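Local coordinates for calcium binding protein (Fasciola hepatica, PDB 5FX0) that probably binds calcium through the EF-hand part of the full-length protein, this chain being its C-terminal dynein light chain-like domain, which pairs with a second copy, at residues Asp45-Met48 with Lys49-Ala52; Met78-His82 with Glu83-Ser87. One frame throughout, in Å; residues are numbered along the deposited sequence.

Contact 1 of 2, residues Asp45-Met48 with Lys49-Ala52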
ATOM      1  N   ASP A  45      11.907   1.780  12.414  1.00 88.25           N
ATOM      2  CA  ASP A  45      10.907   2.324  11.477  1.00 88.15           C
ATOM      3  C   ASP A  45      11.491   3.142  10.307  1.00 86.79           C
ATOM      4  O   ASP A  45      11.059   2.968   9.162  1.00 83.23           O
ATOM      5  CB  ASP A  45       9.820   3.105  12.229  1.00 86.20           C
ATOM      6  CG  ASP A  45       8.726   2.193  12.786  1.00 88.81           C
ATOM      7  OD1 ASP A  45       8.973   0.976  13.000  1.00 85.15           O
ATOM      8  OD2 ASP A  45       7.604   2.698  12.997  1.00 88.52           O
ATOM      9  N   GLU A  46      12.488   3.982  10.575  1.00 81.76           N
ATOM     10  CA  GLU A  46      13.227   4.666   9.501  1.00 82.33           C
ATOM     11  C   GLU A  46      14.094   3.746   8.621  1.00 80.95           C
ATOM     12  O   GLU A  46      14.747   4.218   7.688  1.00 87.21           O
ATOM     13  CB  GLU A  46      14.115   5.763  10.083  1.00 93.10           C
ATOM     14  CG  GLU A  46      13.345   6.917  10.701  1.00101.49           C
ATOM     15  CD  GLU A  46      13.994   8.264  10.422  1.00108.09           C
ATOM     16  OE1 GLU A  46      15.195   8.424  10.733  1.00110.82           O
ATOM     17  OE2 GLU A  46      13.302   9.161   9.889  1.00111.71           O
ATOM     18  N   GLU A  47      14.126   2.453   8.935  1.00 73.84           N
ATOM     19  CA  GLU A  47      14.748   1.440   8.086  1.00 72.68           C
ATOM     20  C   GLU A  47      13.779   0.723   7.125  1.00 66.52           C
ATOM     21  O   GLU A  47      14.224  -0.073   6.283  1.00 59.66           O
ATOM     22  CB  GLU A  47      15.442   0.397   8.985  1.00 80.19           C
ATOM     23  CG  GLU A  47      16.791   0.844   9.530  1.00 83.38           C
ATOM     24  CD  GLU A  47      17.786   1.182   8.431  1.00 89.77           C
ATOM     25  OE1 GLU A  47      17.768   0.515   7.370  1.00 96.14           O
ATOM     26  OE2 GLU A  47      18.583   2.124   8.620  1.00 98.22           O
ATOM     27  N   MET A  48      12.477   1.010   7.220  1.00 58.95           N
ATOM     28  CA  MET A  48      11.475   0.171   6.553  1.00 57.52           C
ATOM     29  C   MET A  48      11.389   0.400   5.041  1.00 52.78           C
ATOM     30  O   MET A  48      11.195  -0.556   4.272  1.00 47.80           O
ATOM     31  CB  MET A  48      10.108   0.294   7.239  1.00 58.78           C
ATOM     32  CG  MET A  48      10.006  -0.423   8.573  1.00 59.00           C
ATOM     33  SD  MET A  48      10.230  -2.223   8.499  1.00 62.68           S
ATOM     34  CE  MET A  48      11.896  -2.376   9.143  1.00 64.52           C
ATOM     35  N   LYS A  49      11.581   1.642   4.607  1.00 55.45           N
ATOM     36  CA  LYS A  49      11.770   1.923   3.173  1.00 59.33           C
ATOM     37  C   LYS A  49      12.846   1.024   2.544  1.00 56.23           C
ATOM     38  O   LYS A  49      12.662   0.551   1.416  1.00 49.61           O
ATOM     39  CB  LYS A  49      12.102   3.403   2.907  1.00 67.73           C
ATOM     40  CG  LYS A  49      10.918   4.236   2.453  1.00 76.04           C
ATOM     41  CD  LYS A  49      11.341   5.666   2.136  1.00 83.17           C
ATOM     42  CE  LYS A  49      10.121   6.542   1.880  1.00 90.30           C
ATOM     43  NZ  LYS A  49      10.469   7.977   1.684  1.00 93.55           N
ATOM     44  N   ASP A  50      13.941   0.770   3.267  1.00 54.91           N
ATOM     45  CA  ASP A  50      15.008  -0.114   2.749  1.00 61.65           C
ATOM     46  C   ASP A  50      14.546  -1.561   2.710  1.00 54.50           C
ATOM     47  O   ASP A  50      14.798  -2.272   1.736  1.00 52.71           O
ATOM     48  CB  ASP A  50      16.295  -0.018   3.581  1.00 71.73           C
ATOM     49  CG  ASP A  50      16.850   1.408   3.653  1.00 83.74           C
ATOM     50  OD1 ASP A  50      16.759   2.132   2.633  1.00 92.00           O
ATOM     51  OD2 ASP A  50      17.361   1.804   4.731  1.00 86.57           O
ATOM     52  N   VAL A  51      13.861  -1.990   3.769  1.00 53.73           N
ATOM     53  CA  VAL A  51      13.253  -3.328   3.790  1.00 52.51           C
ATOM     54  C   VAL A  51      12.260  -3.476   2.630  1.00 48.10           C
ATOM     55  O   VAL A  51      12.306  -4.485   1.929  1.00 47.01           O
ATOM     56  CB  VAL A  51      12.574  -3.643   5.135  1.00 55.70           C
ATOM     57  CG1 VAL A  51      11.847  -4.986   5.063  1.00 56.08           C
ATOM     58  CG2 VAL A  51      13.609  -3.615   6.274  1.00 52.90           C
ATOM     59  N   ALA A  52      11.422  -2.464   2.392  1.00 43.20           N
ATOM     60  CA  ALA A  52      10.461  -2.527   1.284  1.00 48.75           C
ATOM     61  C   ALA A  52      11.171  -2.659  -0.074  1.00 52.31           C
ATOM     62  O   ALA A  52      10.716  -3.389  -0.971  1.00 51.20           O
ATOM     63  CB  ALA A  52       9.537  -1.320   1.295  1.00 48.52           C
TER
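Met48 overlaps Val51 one helical turn on, the two side chains lying side by side and pointing the same way, with CE of Met48 3.6 Å from CG2 of Val51. The methionine is folded to reach it: CG stands beside the backbone N (chi1 -74°) and the chain bends again at chi2. Val51 CG2 also lies 3.6 Å from Glu47 O. This carbonyl accepts Val51 N at 3.2 Å, in its own plane, and a weak bond from Asp50 N. Met48 O takes Ala52 N at 2.7 Å, continuing the first turn of the helix. On a more exposed side, Glu47 OE1 comes within 3.0 Å of Asp50 OD2, the carboxylate planes 47° apart. A proton on one of the two acids, or the helix N-terminus and the nearby His41, could ease the repulsion. Met48-Ala52 form the start of helix 48-63: Val51 packs on Phe34 and Val38 of helix 24-40 and on Ile71 of strand 67-72, while Met48 touches His95 of strand 95-101 and Trp77 of the second subunit.

Contact 2 of 2, residues Met78-His82 with Glu83-Ser87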
ATOM      1  N   MET A  78      -7.242  -2.211  -0.027  1.00 56.81           N
ATOM      2  CA  MET A  78      -6.501  -2.057  -1.283  1.00 61.81           C
ATOM      3  C   MET A  78      -7.262  -2.576  -2.496  1.00 69.75           C
ATOM      4  O   MET A  78      -8.262  -3.316  -2.361  1.00 70.07           O
ATOM      5  CB  MET A  78      -5.128  -2.724  -1.196  1.00 67.49           C
ATOM      6  CG  MET A  78      -5.127  -4.237  -1.044  1.00 78.81           C
ATOM      7  SD  MET A  78      -3.523  -4.950  -1.491  1.00104.84           S
ATOM      8  CE  MET A  78      -4.020  -6.574  -2.085  1.00104.80           C
ATOM      9  N   HIS A  79      -6.787  -2.145  -3.668  1.00 70.87           N
ATOM     10  CA  HIS A  79      -7.237  -2.664  -4.958  1.00 78.81           C
ATOM     11  C   HIS A  79      -6.176  -2.459  -6.063  1.00 78.44           C
ATOM     12  O   HIS A  79      -5.627  -1.363  -6.215  1.00 72.83           O
ATOM     13  CB  HIS A  79      -8.574  -2.038  -5.379  1.00 81.74           C
ATOM     14  CG  HIS A  79      -9.280  -2.807  -6.458  1.00 87.73           C
ATOM     15  ND1 HIS A  79      -9.826  -4.058  -6.246  1.00 94.91           N
ATOM     16  CD2 HIS A  79      -9.520  -2.511  -7.756  1.00 89.58           C
ATOM     17  CE1 HIS A  79     -10.374  -4.495  -7.365  1.00 91.03           C
ATOM     18  NE2 HIS A  79     -10.206  -3.574  -8.296  1.00 91.34           N
ATOM     19  N   PHE A  80      -5.875  -3.543  -6.781  1.00 78.75           N
ATOM     20  CA  PHE A  80      -5.042  -3.538  -7.992  1.00 86.38           C
ATOM     21  C   PHE A  80      -5.815  -4.127  -9.180  1.00 87.70           C
ATOM     22  O   PHE A  80      -5.886  -3.507 -10.241  1.00 89.55           O
ATOM     23  CB  PHE A  80      -3.736  -4.316  -7.749  1.00 90.52           C
ATOM     24  CG  PHE A  80      -3.042  -4.799  -9.017  1.00 98.61           C
ATOM     25  CD1 PHE A  80      -2.872  -3.965 -10.131  1.00101.35           C
ATOM     26  CD2 PHE A  80      -2.533  -6.091  -9.084  1.00101.57           C
ATOM     27  CE1 PHE A  80      -2.234  -4.424 -11.277  1.00104.89           C
ATOM     28  CE2 PHE A  80      -1.889  -6.551 -10.225  1.00105.67           C
ATOM     29  CZ  PHE A  80      -1.740  -5.718 -11.321  1.00107.05           C
ATOM     30  N   SER A  81      -6.360  -5.334  -9.013  1.00 93.91           N
ATOM     31  CA  SER A  81      -6.973  -6.065 -10.125  1.00 91.01           C
ATOM     32  C   SER A  81      -8.083  -7.023  -9.689  1.00 90.60           C
ATOM     33  O   SER A  81      -8.035  -7.608  -8.601  1.00 80.34           O
ATOM     34  CB  SER A  81      -5.898  -6.853 -10.881  1.00 86.43           C
ATOM     35  OG  SER A  81      -6.355  -7.225 -12.165  1.00 87.94           O
ATOM     36  N   HIS A  82      -9.080  -7.154 -10.564  1.00 92.94           N
ATOM     37  CA  HIS A  82     -10.067  -8.227 -10.498  1.00 95.65           C
ATOM     38  C   HIS A  82      -9.447  -9.515 -11.034  1.00 94.41           C
ATOM     39  O   HIS A  82      -9.864 -10.607 -10.658  1.00 92.66           O
ATOM     40  CB  HIS A  82     -11.306  -7.878 -11.329  1.00101.48           C
ATOM     41  CG  HIS A  82     -11.988  -6.614 -10.905  1.00104.35           C
ATOM     42  ND1 HIS A  82     -12.580  -6.464  -9.669  1.00106.71           N
ATOM     43  CD2 HIS A  82     -12.173  -5.442 -11.557  1.00105.31           C
ATOM     44  CE1 HIS A  82     -13.097  -5.253  -9.576  1.00108.16           C
ATOM     45  NE2 HIS A  82     -12.863  -4.612 -10.708  1.00108.24           N
ATOM     46  N   GLU A  83      -8.447  -9.375 -11.907  1.00 98.82           N
ATOM     47  CA  GLU A  83      -7.733 -10.522 -12.477  1.00102.99           C
ATOM     48  C   GLU A  83      -6.939 -11.270 -11.397  1.00 96.38           C
ATOM     49  O   GLU A  83      -6.621 -10.701 -10.343  1.00 95.29           O
ATOM     50  CB  GLU A  83      -6.740 -10.087 -13.577  1.00108.30           C
ATOM     51  CG  GLU A  83      -7.305  -9.258 -14.727  1.00109.86           C
ATOM     52  CD  GLU A  83      -8.299 -10.026 -15.571  1.00118.50           C
ATOM     53  OE1 GLU A  83      -7.942 -11.111 -16.077  1.00130.63           O
ATOM     54  OE2 GLU A  83      -9.438  -9.542 -15.738  1.00122.04           O
ATOM     55  N   PRO A  84      -6.611 -12.548 -11.654  1.00 86.46           N
ATOM     56  CA  PRO A  84      -5.607 -13.178 -10.793  1.00 81.39           C
ATOM     57  C   PRO A  84      -4.257 -12.453 -10.881  1.00 72.79           C
ATOM     58  O   PRO A  84      -3.843 -12.049 -11.963  1.00 67.74           O
ATOM     59  CB  PRO A  84      -5.495 -14.611 -11.349  1.00 81.07           C
ATOM     60  CG  PRO A  84      -6.128 -14.573 -12.700  1.00 83.25           C
ATOM     61  CD  PRO A  84      -7.160 -13.484 -12.653  1.00 84.77           C
ATOM     62  N   PHE A  85      -3.618 -12.244  -9.735  1.00 65.86           N
ATOM     63  CA  PHE A  85      -2.204 -11.851  -9.677  1.00 57.20           C
ATOM     64  C   PHE A  85      -1.608 -12.436  -8.419  1.00 47.75           C
ATOM     65  O   PHE A  85      -2.329 -12.703  -7.449  1.00 49.02           O
ATOM     66  CB  PHE A  85      -2.034 -10.322  -9.692  1.00 60.02           C
ATOM     67  CG  PHE A  85      -2.742  -9.613  -8.557  1.00 58.66           C
ATOM     68  CD1 PHE A  85      -4.092  -9.319  -8.642  1.00 62.12           C
ATOM     69  CD2 PHE A  85      -2.053  -9.237  -7.408  1.00 56.91           C
ATOM     70  CE1 PHE A  85      -4.749  -8.656  -7.601  1.00 67.04           C
ATOM     71  CE2 PHE A  85      -2.699  -8.573  -6.363  1.00 60.91           C
ATOM     72  CZ  PHE A  85      -4.048  -8.279  -6.460  1.00 59.96           C
ATOM     73  N   LEU A  86      -0.300 -12.643  -8.432  1.00 47.44           N
ATOM     74  CA  LEU A  86       0.407 -13.081  -7.232  1.00 48.69           C
ATOM     75  C   LEU A  86       0.436 -11.937  -6.224  1.00 49.64           C
ATOM     76  O   LEU A  86       0.842 -10.817  -6.548  1.00 46.13           O
ATOM     77  CB  LEU A  86       1.829 -13.500  -7.537  1.00 49.49           C
ATOM     78  CG  LEU A  86       2.003 -14.677  -8.481  1.00 54.55           C
ATOM     79  CD1 LEU A  86       3.491 -14.894  -8.717  1.00 56.31           C
ATOM     80  CD2 LEU A  86       1.358 -15.930  -7.910  1.00 56.09           C
ATOM     81  N   SER A  87      -0.024 -12.241  -5.018  1.00 47.67           N
ATOM     82  CA  SER A  87       0.050 -11.337  -3.900  1.00 44.46           C
ATOM     83  C   SER A  87       0.209 -12.099  -2.611  1.00 38.23           C
ATOM     84  O   SER A  87      -0.143 -13.277  -2.494  1.00 37.14           O
ATOM     85  CB  SER A  87      -1.224 -10.515  -3.802  1.00 45.23           C
ATOM     86  OG  SER A  87      -2.290 -11.352  -3.414  1.00 52.81           O
TER
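Leaving strand 75-79 at His79, the backbone kinks at Phe80, stretches out through Ser81, takes a helical conformation at His82 and returns extended from Glu83, so that Phe85 comes back alongside Phe80. The two aromatics make a T-shaped (edge-to-face) pair across the loop, with ring centroids 4.7 Å apart and planes at 71°. Phe80 supplies the edge: its CD2 stands 3.4 Å above the plane of the Phe85 ring, close to the ring centre, and CE2 is 3.6 Å from Phe85 CG. In Phe85, CG lies between the backbone N and the carbonyl carbon, and this chi1 of 58° carries the ring back over the loop toward Phe80. Ser81 joins both rings. Its CB lies over a face of Phe80 and 3.8 Å from Phe85 CD1, while its carbonyl O meets the rim of Phe85 near the ring plane, 3.6 Å from CE1, where the ring's slightly positive hydrogens suit it. At the tip, Ser81 OG accepts Glu83 N at 3.0 Å, with an N-H...O angle of 138°. This bond from residue i+2 to a serine hydroxyl is an ST turn, and it ties the reversal together where the chain has no regular strand pairing. Phe80 also meets the ring of Trp100 on strand 95-101. Phe85 O and Ser87 N both bond Thr21 OG1, leading the chain into strand 87-92, while Met78 and His79 pair antiparallel with a strand of the second subunit.

In the fold
Both contacts are local and both border the dimer interface, but they illustrate two ways of stabilising a short stretch. Contact 1, partly buried, starts a helix that packs against the sheet, so main-chain bonds of the helical turn run alongside apolar packing. Contact 2 is a surface loop after the end of strand 75-79, with Phe80 its buried member, where an aromatic pair and one serine hydroxyl take the place of repetitive backbone bonding. The centres of contacts 1 and 2 are 24 Å apart, and the two do not touch. The strand leading into contact 2 extends the sheet of the second subunit, an exchange characteristic of dynein light chain dimers, and residues of that same strand from the other copy pack on contact 1.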